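Local atomic coordinates of alpha-L-rhamnosidase (Aspergillus terreus, PDB entry 6GSZ), a protein that probably hydrolyses terminal non-reducing alpha-L-rhamnose residues in alpha-L-rhamnosides, and binds calcium. Residues 235-238 and 239-243; 480-484 and 485-489; 535-538 and 539-543; 705-709 and 710-714. All coordinates share one frame; numbering follows the deposited sequence. Where two conformers were deposited one is given.

Interactions 2, 3 and 4 lie in the six-hairpin glycosidase region of the chain, whereas interaction 1 is a surface turn of the N-terminal domain of residues 142-313. Interactions 2 and 3 belong together: their centres are about 10 Å apart, and Asn482 ND2 probably hydrogen-bonds Ser541 OG at 3.1 Å. Phe542 of interaction 3 also packs on Thr487 and Ala488 of interaction 2. Interaction 4 stands apart, its centre about 24 Å from that of interaction 3. Interaction 1 is about 65 Å, centre to centre, from interaction 4. None of the four includes a residue of the glucose-binding pocket, but interaction 2 carries Asp486, a calcium ligand.

Interaction 1 (235-238 and 239-243); sequences VTKS and DGSKL
Lys237 and Ser241 meet through the polar ends of their side chains. Lys237 NZ donates to Ser241 OG at 2.8 Å. The lysine chain bends at chi3 (-81°), which brings its amine to the hydroxyl of Ser241. Ser241 OG in turn donates to Asp239 OD1 at 2.6 Å, on the syn lone pair. The same oxygen accepts Ser241 N from the anti side, 34° out of the carboxylate plane, and this closes an Asx turn. Two donors grip OD1, and the nearby lysine would probably favour the charged form of the carboxylate.

One water bridges Lys237 NZ and Lys242 O. Another touches Thr236 OG1 and, weakly, Lys242 NZ, whose side chains lie side by side and point the same way.

Val235 and Leu243 form an antiparallel hydrogen-bonded pair, with Val235 N to Leu243 O at 2.9 Å. Lys237 N reaches Ser241 O at 2.8 Å. Gly240 takes a positive phi (93°) and gives its N to Lys237 O.

Apolar packing is light: Val235 CB lies 4.1 Å from Leu243 CB. This is a 3:5 beta hairpin of strands 228-237 and 242-246, closed by a type I turn from Lys237 to Gly240 with a G1 beta bulge at Gly240.

Interaction 2 (480-484 and 485-489); sequences TANFI and YDTAG. With CA (calcium ion), chain K.
Asn482 and Thr487 make the polar side-chain link of this tight corner. Thr487 OG1 donates to Asn482 OD1 at 2.7 Å. The two side chains cross at about a right angle, and the hydroxyl sits above the amide plane, 60° out of it. Thr487 OG1 lies between its backbone N and carbonyl carbon (chi1 55°), which turns it to the asparagine. Its methyl CG2 meets Ala481 O at 3.8 Å. Tyr485 leaves helical phi/psi, yet its N still bonds Ala481 O at 3.1 Å and nearly straight (175°). Ile484 CG2 rests 3.6 Å from Tyr485 CD2, reaching the ring obliquely. All these residues are buried, and the Tyr485 hydroxyl is held by Arg451.

The other side is looser and wetter. Asp486 is partly exposed and points away from the preceding helix. Its OD2 binds the calcium ion at 2.3 Å; three waters and three atoms from elsewhere in the structure complete the metal's ligands. OD1 accepts Ala488 N at 3.2 Å, a capping bond for the next helix. One carboxylate therefore serves both the metal and the start of a helix, and the calcium probably steadies it.

The corner joins helix 471-484 to helix 488-503. Met450 of helix 437-453 packs on Ala481, Tyr485 and Thr487. Phe542 of helix 530-542 covers Thr487 and Ala488, and His772 of helix 768-775 touches Ile484.

Interaction 3 (535-538 and 539-543); sequences PWQL and YESFG
Glu540 packs its CG over the indole of Trp536, one helical turn earlier. Its CB sits 3.6 Å from Gln537 O and 3.7 Å from Gln537 NE2. CG, beside the backbone N at chi1 -71°, stands over one face of the indole in a CH-pi contact. It is 3.8 Å from the centroid of the six-membered ring of Trp536 and only 7° off the ring normal. A bend at chi2 keeps CD close to Trp536 CZ2, and the carboxylate lies nearly parallel to the ring, 11° apart. At the tip, OE2 accepts a water at 2.6 Å. That water also donates to Trp536 O, which already accepts Glu540 N. Two donors thus grip this carbonyl, and the water tethers the carboxylate to the same helical turn.

Next to this, Gln537 NE2 donates to Ser541 OG at 3.0 Å, with the hydroxyl almost in the amide plane. The Gln537 chain bends at chi2 to place its amide there. Asn482 is a second partner of the Ser541 hydroxyl. Leu538 CD1 packs at 3.8 Å against CD2 of Phe542, one turn further on.

The segments form the end of helix 530-542, and Gly543 leaves it with positive phi. Trp536 also touches a glycan sugar. Leu538 packs on helices 545-562 and 488-503. Gln537 faces helix 471-484, while Pro783 of a loop borders Tyr539 and Glu540.

Interaction 4 (705-709 and 710-714); sequences TLSKY and GESDA
Ser707 and Ser712 both hold their OG beside the backbone N, with chi1 of -66° and -64°. These torsions bring the two hydroxyls together across the turn at a hydrogen-bonding distance of 2.7 Å between Ser707 OG and Ser712 OG. Either could be the donor. Ser707 OG has a further partner in Trp770.

The backbone sets Glu711 CB 3.4 Å from Leu706 O and 4.1 Å from Leu706 CD2, and the side chains of Leu706 and Glu711 cross at about a right angle. Glu711 places CG beside its backbone N (chi1 -58°) and bends again at chi2. The bend brings OE2 to a water at 2.6 Å, which donates to Tyr709 O as well. Glu711 OE2 also forms a salt bridge with Lys679 of helix 671-687.

The backbone between them is a Schellman motif. Glu711 N bonds Leu706 O at 2.8 Å, and Gly710 N bonds Ser707 O at 3.0 Å. Gly710 is the C-prime residue, with positive phi. Leu706 O also accepts Tyr709 N, and the two donors come from opposite faces of its plane.

Glu711 then takes the N-cap position of helix 712-719. The chain thus ends one helix and starts another within a few residues. The chemistry implies a polar joint: the carbonyls of Leu706 and Ser707, near the end of helix 699-708, find donors in the turn, and the glutamate charge is probably balanced by the lysine.

Interaction 1 (235-238 and 239-243)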
# COMPACT_ATOMS: atom_id res chain seq x y z
N VAL A 235 -23.86 -23.82 0.78
CA VAL A 235 -24.81 -23.75 -0.30
C VAL A 235 -26.20 -23.51 0.30
O VAL A 235 -26.60 -24.20 1.24
CB VAL A 235 -24.82 -25.07 -1.13
CG1 VAL A 235 -25.80 -24.98 -2.28
CG2 VAL A 235 -23.43 -25.44 -1.63
N THR A 236 -26.85 -22.44 -0.15
CA THR A 236 -28.21 -22.12 0.29
C THR A 236 -29.20 -22.70 -0.72
O THR A 236 -29.18 -22.36 -1.88
CB THR A 236 -28.42 -20.61 0.41
OG1 THR A 236 -27.44 -20.13 1.34
CG2 THR A 236 -29.82 -20.26 0.86
N LYS A 237 -30.03 -23.60 -0.23
CA LYS A 237 -31.02 -24.26 -1.03
C LYS A 237 -32.24 -23.35 -1.21
O LYS A 237 -32.42 -22.34 -0.51
CB LYS A 237 -31.39 -25.59 -0.38
CG LYS A 237 -30.29 -26.64 -0.50
CD LYS A 237 -30.62 -27.89 0.28
CE LYS A 237 -30.33 -27.76 1.76
NZ LYS A 237 -31.08 -28.76 2.56
N SER A 238 -33.10 -23.75 -2.15
CA SER A 238 -34.28 -23.01 -2.55
C SER A 238 -35.22 -22.75 -1.37
O SER A 238 -35.90 -21.74 -1.35
CB SER A 238 -34.99 -23.73 -3.69
OG SER A 238 -34.21 -23.66 -4.88
N ASP A 239 -35.26 -23.66 -0.39
CA ASP A 239 -36.13 -23.56 0.78
C ASP A 239 -35.47 -22.76 1.93
O ASP A 239 -36.10 -22.59 2.99
CB ASP A 239 -36.56 -24.96 1.22
CG ASP A 239 -35.46 -25.81 1.85
OD1 ASP A 239 -34.34 -25.32 2.00
OD2 ASP A 239 -35.75 -26.98 2.21
N GLY A 240 -34.24 -22.28 1.71
CA GLY A 240 -33.52 -21.43 2.67
C GLY A 240 -32.61 -22.20 3.63
O GLY A 240 -31.86 -21.59 4.39
N SER A 241 -32.70 -23.54 3.62
CA SER A 241 -31.82 -24.38 4.40
C SER A 241 -30.47 -24.44 3.69
O SER A 241 -30.35 -24.09 2.51
CB SER A 241 -32.39 -25.75 4.62
OG SER A 241 -32.45 -26.49 3.40
N LYS A 242 -29.46 -24.91 4.43
CA LYS A 242 -28.08 -24.83 3.96
C LYS A 242 -27.39 -26.19 4.01
O LYS A 242 -27.58 -26.99 4.95
CB LYS A 242 -27.30 -23.77 4.76
CG LYS A 242 -27.83 -22.36 4.57
CD LYS A 242 -27.10 -21.23 5.27
CE LYS A 242 -27.90 -19.95 5.09
NZ LYS A 242 -27.06 -18.74 5.22
N LEU A 243 -26.50 -26.38 3.03
CA LEU A 243 -25.52 -27.46 3.00
C LEU A 243 -24.14 -26.88 3.34
O LEU A 243 -23.77 -25.83 2.83
CB LEU A 243 -25.59 -28.08 1.59
CG LEU A 243 -24.50 -29.06 1.16
CD1 LEU A 243 -24.52 -30.35 1.98
CD2 LEU A 243 -24.67 -29.40 -0.32
O HOH W 1 -28.11 -17.68 2.24
O HOH W 2 -30.08 -28.49 5.05

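Interaction 2 (480-484 and 485-489)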
# COMPACT_ATOMS: atom_id res chain seq x y z
N THR A 480 2.14 11.11 0.53
CA THR A 480 2.14 10.90 -0.90
C THR A 480 1.17 9.74 -1.28
O THR A 480 0.32 9.86 -2.19
CB THR A 480 3.57 10.62 -1.41
OG1 THR A 480 4.42 11.72 -1.07
CG2 THR A 480 3.57 10.41 -2.92
N ALA A 481 1.34 8.60 -0.61
CA ALA A 481 0.62 7.39 -0.97
C ALA A 481 -0.89 7.60 -0.95
O ALA A 481 -1.60 7.17 -1.85
CB ALA A 481 0.95 6.30 0.02
N ASN A 482 -1.40 8.29 0.10
CA ASN A 482 -2.80 8.41 0.34
C ASN A 482 -3.49 9.37 -0.66
O ASN A 482 -4.74 9.39 -0.73
CB ASN A 482 -3.07 8.99 1.73
CG ASN A 482 -2.60 8.15 2.89
OD1 ASN A 482 -2.14 6.99 2.69
ND2 ASN A 482 -2.80 8.62 4.12
N PHE A 483 -2.70 10.11 -1.43
CA PHE A 483 -3.22 10.90 -2.51
C PHE A 483 -3.32 10.05 -3.79
O PHE A 483 -4.29 10.15 -4.58
CB PHE A 483 -2.29 12.09 -2.76
CG PHE A 483 -2.75 13.08 -3.80
CD1 PHE A 483 -2.47 12.90 -5.14
CD2 PHE A 483 -3.43 14.24 -3.42
CE1 PHE A 483 -2.86 13.84 -6.09
CE2 PHE A 483 -3.77 15.21 -4.37
CZ PHE A 483 -3.50 15.00 -5.70
N ILE A 484 -2.32 9.20 -4.03
CA ILE A 484 -2.28 8.46 -5.32
C ILE A 484 -3.34 7.36 -5.37
O ILE A 484 -3.97 7.18 -6.41
CB ILE A 484 -0.87 7.93 -5.59
CG1 ILE A 484 0.17 9.07 -5.61
CG2 ILE A 484 -0.83 7.11 -6.87
CD1 ILE A 484 1.56 8.60 -5.83
N TYR A 485 -3.51 6.64 -4.25
CA TYR A 485 -4.51 5.58 -4.16
C TYR A 485 -5.27 5.70 -2.85
O TYR A 485 -4.77 6.27 -1.89
CB TYR A 485 -3.84 4.20 -4.16
CG TYR A 485 -3.36 3.65 -5.50
CD1 TYR A 485 -4.23 2.95 -6.33
CD2 TYR A 485 -2.06 3.83 -5.95
CE1 TYR A 485 -3.81 2.43 -7.55
CE2 TYR A 485 -1.63 3.32 -7.16
CZ TYR A 485 -2.52 2.63 -7.98
OH TYR A 485 -2.11 2.11 -9.19
N ASP A 486 -6.48 5.14 -2.82
CA ASP A 486 -7.26 5.01 -1.60
C ASP A 486 -6.68 3.86 -0.77
O ASP A 486 -6.95 2.67 -1.00
CB ASP A 486 -8.74 4.83 -1.92
CG ASP A 486 -9.62 4.78 -0.68
OD1 ASP A 486 -9.11 4.49 0.43
OD2 ASP A 486 -10.82 5.19 -0.83
N THR A 487 -5.80 4.25 0.16
CA THR A 487 -5.06 3.32 1.01
C THR A 487 -5.74 3.04 2.34
O THR A 487 -5.15 2.34 3.17
CB THR A 487 -3.72 3.96 1.36
OG1 THR A 487 -4.05 5.22 1.92
CG2 THR A 487 -2.85 4.18 0.13
N ALA A 488 -6.96 3.56 2.55
CA ALA A 488 -7.52 3.56 3.89
C ALA A 488 -7.67 2.13 4.47
O ALA A 488 -7.23 1.89 5.61
CB ALA A 488 -8.83 4.33 3.91
N GLY A 489 -8.34 1.25 3.73
CA GLY A 489 -8.53 -0.12 4.24
C GLY A 489 -7.24 -0.92 4.37
O GLY A 489 -7.03 -1.64 5.38
CA CA K . -12.81 5.80 0.05
O HOH W 3 -11.68 4.94 1.79
O HOH W 4 -11.87 7.98 -0.67
O HOH W 5 -14.52 6.78 -1.35

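Interaction 3 (535-538 and 539-543)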
# COMPACT_ATOMS: atom_id res chain seq x y z
N PRO A 535 -1.25 6.92 11.55
CA PRO A 535 -2.61 7.31 11.97
C PRO A 535 -2.94 8.80 11.77
O PRO A 535 -4.04 9.12 11.28
CB PRO A 535 -2.67 6.90 13.45
CG PRO A 535 -1.75 5.69 13.48
CD PRO A 535 -0.59 6.12 12.60
N TRP A 536 -2.00 9.68 12.14
CA TRP A 536 -2.30 11.11 12.00
C TRP A 536 -2.58 11.44 10.52
O TRP A 536 -3.56 12.12 10.18
CB TRP A 536 -1.12 11.94 12.51
CG TRP A 536 -1.27 13.43 12.37
CD1 TRP A 536 -1.86 14.29 13.23
CD2 TRP A 536 -0.79 14.21 11.28
NE1 TRP A 536 -1.77 15.57 12.76
CE2 TRP A 536 -1.16 15.55 11.54
CE3 TRP A 536 -0.17 13.89 10.08
CZ2 TRP A 536 -0.87 16.57 10.63
CZ3 TRP A 536 0.11 14.89 9.17
CH2 TRP A 536 -0.23 16.22 9.45
N GLN A 537 -1.71 10.97 9.63
CA GLN A 537 -1.87 11.19 8.20
C GLN A 537 -3.14 10.52 7.65
O GLN A 537 -3.77 11.01 6.68
CB GLN A 537 -0.62 10.85 7.41
CG GLN A 537 -0.73 11.12 5.92
CD GLN A 537 -0.93 12.60 5.60
OE1 GLN A 537 -0.07 13.40 5.91
NE2 GLN A 537 -2.04 12.90 4.93
N LEU A 538 -3.43 9.31 8.14
CA LEU A 538 -4.59 8.61 7.67
C LEU A 538 -5.85 9.45 7.94
O LEU A 538 -6.77 9.46 7.13
CB LEU A 538 -4.64 7.22 8.32
CG LEU A 538 -5.44 6.18 7.59
CD1 LEU A 538 -4.87 5.88 6.20
CD2 LEU A 538 -5.48 4.93 8.45
N TYR A 539 -5.89 10.06 9.14
CA TYR A 539 -7.03 10.91 9.49
C TYR A 539 -7.08 12.21 8.63
O TYR A 539 -8.14 12.53 8.10
CB TYR A 539 -6.97 11.23 10.98
CG TYR A 539 -8.13 12.06 11.44
CD1 TYR A 539 -9.40 11.54 11.40
CD2 TYR A 539 -7.99 13.35 11.91
CE1 TYR A 539 -10.52 12.26 11.80
CE2 TYR A 539 -9.09 14.07 12.38
CZ TYR A 539 -10.37 13.53 12.31
OH TYR A 539 -11.47 14.23 12.70
N GLU A 540 -5.91 12.81 8.40
CA GLU A 540 -5.85 13.97 7.52
C GLU A 540 -6.44 13.62 6.14
O GLU A 540 -7.21 14.39 5.53
CB GLU A 540 -4.43 14.46 7.35
CG GLU A 540 -3.87 15.12 8.60
CD GLU A 540 -4.57 16.37 9.07
OE1 GLU A 540 -4.55 17.36 8.29
OE2 GLU A 540 -5.14 16.32 10.19
N SER A 541 -6.11 12.41 5.66
CA SER A 541 -6.50 12.03 4.29
C SER A 541 -7.97 11.60 4.20
O SER A 541 -8.66 11.93 3.20
CB SER A 541 -5.62 10.88 3.84
OG SER A 541 -4.28 11.30 3.68
N PHE A 542 -8.45 10.82 5.19
CA PHE A 542 -9.78 10.15 5.03
C PHE A 542 -10.83 10.55 6.07
O PHE A 542 -12.00 10.26 5.91
CB PHE A 542 -9.60 8.64 4.94
CG PHE A 542 -8.69 8.20 3.83
CD1 PHE A 542 -9.05 8.30 2.50
CD2 PHE A 542 -7.43 7.72 4.13
CE1 PHE A 542 -8.18 7.93 1.49
CE2 PHE A 542 -6.55 7.36 3.12
CZ PHE A 542 -6.91 7.46 1.81
N GLY A 543 -10.40 11.25 7.12
CA GLY A 543 -11.31 11.82 8.10
C GLY A 543 -12.09 10.86 8.97
O GLY A 543 -13.15 11.20 9.50
O HOH W 6 -4.84 14.34 11.89

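Interaction 4 (705-709 and 710-714)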
# COMPACT_ATOMS: atom_id res chain seq x y z
N THR A 705 8.95 22.28 3.86
CA THR A 705 9.60 23.18 4.78
C THR A 705 9.95 24.47 4.02
O THR A 705 9.72 25.60 4.50
CB THR A 705 10.85 22.57 5.41
OG1 THR A 705 10.50 21.40 6.15
CG2 THR A 705 11.57 23.55 6.31
N LEU A 706 10.55 24.33 2.83
CA LEU A 706 10.96 25.49 2.07
C LEU A 706 9.73 26.30 1.67
O LEU A 706 9.72 27.54 1.79
CB LEU A 706 11.80 25.06 0.85
CG LEU A 706 13.20 24.58 1.20
CD1 LEU A 706 13.78 23.78 0.04
CD2 LEU A 706 14.10 25.75 1.54
N SER A 707 8.67 25.65 1.22
CA SER A 707 7.44 26.36 0.84
C SER A 707 6.80 27.05 2.05
O SER A 707 6.28 28.16 1.92
CB SER A 707 6.46 25.42 0.17
OG SER A 707 7.00 24.97 -1.07
N LYS A 708 6.85 26.46 3.24
CA LYS A 708 6.30 27.03 4.47
C LYS A 708 6.91 28.41 4.72
O LYS A 708 6.21 29.31 5.23
CB LYS A 708 6.60 26.09 5.65
CG LYS A 708 6.22 26.60 7.04
CD LYS A 708 6.46 25.55 8.10
CE LYS A 708 6.10 26.01 9.50
NZ LYS A 708 6.02 24.86 10.42
N TYR A 709 8.17 28.61 4.31
CA TYR A 709 8.93 29.87 4.52
C TYR A 709 9.07 30.70 3.25
O TYR A 709 9.90 31.64 3.20
CB TYR A 709 10.28 29.54 5.14
CG TYR A 709 10.09 29.43 6.62
CD1 TYR A 709 9.98 30.58 7.39
CD2 TYR A 709 9.83 28.22 7.21
CE1 TYR A 709 9.72 30.51 8.74
CE2 TYR A 709 9.56 28.12 8.56
CZ TYR A 709 9.51 29.27 9.32
OH TYR A 709 9.21 29.17 10.64
N GLY A 710 8.22 30.41 2.25
CA GLY A 710 8.16 31.23 1.04
C GLY A 710 9.30 30.99 0.08
O GLY A 710 9.58 31.83 -0.80
N GLU A 711 9.96 29.83 0.22
CA GLU A 711 11.14 29.53 -0.58
C GLU A 711 10.86 28.41 -1.59
O GLU A 711 11.75 27.58 -1.85
CB GLU A 711 12.30 29.19 0.34
CG GLU A 711 12.63 30.28 1.34
CD GLU A 711 13.35 31.49 0.80
OE1 GLU A 711 13.80 31.45 -0.38
OE2 GLU A 711 13.51 32.46 1.58
N SER A 712 9.66 28.40 -2.19
CA SER A 712 9.35 27.43 -3.22
C SER A 712 10.33 27.49 -4.40
O SER A 712 10.60 26.47 -5.01
CB SER A 712 7.91 27.50 -3.70
OG SER A 712 6.99 27.18 -2.67
N ASP A 713 10.82 28.67 -4.79
CA ASP A 713 11.75 28.77 -5.94
C ASP A 713 13.02 27.96 -5.68
O ASP A 713 13.51 27.28 -6.59
CB ASP A 713 12.10 30.23 -6.23
CG ASP A 713 10.96 30.97 -6.87
OD1 ASP A 713 10.17 30.37 -7.65
OD2 ASP A 713 10.87 32.17 -6.60
N ALA A 714 13.53 27.99 -4.45
CA ALA A 714 14.70 27.18 -4.10
C ALA A 714 14.41 25.69 -4.29
O ALA A 714 15.25 24.96 -4.79
CB ALA A 714 15.15 27.47 -2.68
O HOH W 7 12.30 32.50 3.92